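Local coordinates for LPXTG cell wall anchor domain-containing protein (PDB 7CBS), which serves as the basal subunit of the sortase-assembled SpaCBA pilus, probably anchoring the fibre to the cell wall while adding an adhesive surface of its own, at residues V155-S158 and N159-H162. Numbering follows the deposited sequence.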
# COMPACT_ATOMS: atom_id res chain seq x y z
N VAL A 155 8.42 0.84 -13.88
CA VAL A 155 7.92 -0.50 -14.28
C VAL A 155 7.68 -1.33 -13.02
O VAL A 155 8.58 -1.38 -12.16
CB VAL A 155 8.91 -1.19 -15.24
CG1 VAL A 155 8.39 -2.54 -15.71
CG2 VAL A 155 9.26 -0.30 -16.43
N MET A 156 6.51 -1.95 -12.91
CA MET A 156 6.16 -2.86 -11.79
C MET A 156 6.82 -4.21 -12.04
O MET A 156 6.13 -5.15 -12.48
CB MET A 156 4.64 -2.99 -11.65
CG MET A 156 3.96 -1.67 -11.31
SD MET A 156 4.49 -1.00 -9.71
CE MET A 156 4.90 0.70 -10.16
N SER A 157 8.13 -4.27 -11.80
CA SER A 157 9.03 -5.42 -12.11
C SER A 157 8.67 -6.64 -11.26
O SER A 157 7.79 -6.53 -10.39
CB SER A 157 10.47 -5.02 -11.93
OG SER A 157 10.66 -4.40 -10.67
N SER A 158 9.34 -7.77 -11.51
CA SER A 158 9.12 -9.09 -10.85
C SER A 158 9.07 -8.93 -9.33
O SER A 158 8.12 -9.47 -8.72
CB SER A 158 10.16 -10.10 -11.28
OG SER A 158 10.98 -10.56 -10.20
N ASN A 159 10.04 -8.23 -8.74
CA ASN A 159 10.18 -8.03 -7.27
C ASN A 159 8.89 -7.43 -6.70
O ASN A 159 8.46 -7.88 -5.61
CB ASN A 159 11.38 -7.13 -6.94
CG ASN A 159 11.60 -6.97 -5.45
OD1 ASN A 159 11.79 -7.95 -4.73
ND2 ASN A 159 11.58 -5.73 -4.98
N LEU A 160 8.30 -6.47 -7.41
CA LEU A 160 7.07 -5.74 -7.01
C LEU A 160 5.84 -6.63 -7.24
O LEU A 160 4.93 -6.61 -6.38
CB LEU A 160 6.98 -4.43 -7.79
CG LEU A 160 8.00 -3.36 -7.40
CD1 LEU A 160 8.15 -2.31 -8.48
CD2 LEU A 160 7.60 -2.72 -6.08
N GLN A 161 5.82 -7.38 -8.35
CA GLN A 161 4.73 -8.35 -8.68
C GLN A 161 4.64 -9.42 -7.58
O GLN A 161 3.53 -9.98 -7.38
CB GLN A 161 4.97 -9.01 -10.04
CG GLN A 161 4.96 -8.04 -11.22
CD GLN A 161 3.63 -7.35 -11.40
OE1 GLN A 161 2.57 -7.92 -11.14
NE2 GLN A 161 3.67 -6.10 -11.84
N HIS A 162 5.76 -9.70 -6.90
CA HIS A 162 5.92 -10.79 -5.90
C HIS A 162 5.56 -10.31 -4.49
O HIS A 162 5.45 -11.18 -3.59
CB HIS A 162 7.34 -11.38 -5.98
CG HIS A 162 7.56 -12.19 -7.21
ND1 HIS A 162 6.61 -13.08 -7.68
CD2 HIS A 162 8.58 -12.25 -8.09
CE1 HIS A 162 7.04 -13.65 -8.78
NE2 HIS A 162 8.25 -13.15 -9.06
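Val155, the last residue of strand 152-155, meets the short helix that follows through its carbonyl oxygen, with Leu160 CD1 lying 3.8 Å from Val155 O. The next residue, Met156, turns the chain out of the strand as the centre of an inverse gamma turn, closed by a weak bond from Ser157 N to Val155 O. Its buried side chain, bent at chi2 and chi3, crosses that of Leu160 at a slant, Met156 SD 4.1 Å from Leu160 CD1; both residues also pack on Leu126 of strand 118-128 and Ile168 of strand 167-170. The carbonyl of Met156 takes the side-chain amide of Gln161, NE2 to O 2.7 Å and nearly straight at 171°. Met156 O lies almost within the amide plane of Gln161, whereas NE2 stands 31° off the carbonyl plane. With CG anti to its own carbonyl carbon, the glutamine chain runs past Ser157 O, 3.3 Å from Gln161 CG, and the bend at chi2 (-63°) turns the amide to Met156 O. NE2 has a second acceptor in Leu126 O, and with both bonds the amide ties the turn to strand 118-128. Replacing Gln161 by a leucine would keep much of the bulk but is likely to leave the carbonyls of Met156 and Leu126 without this shared donor. Ser157 stands at the N-cap position without a capping bond from its side chain; Ser157 O receives Gln161 N at 3.0 Å in the carbonyl plane, and Leu160 N more weakly. The case illustrates how, where a strand gives way to a helix, main-chain bonds can wind the first turn while one side-chain amide serves backbone carbonyls on both the turn and the sheet.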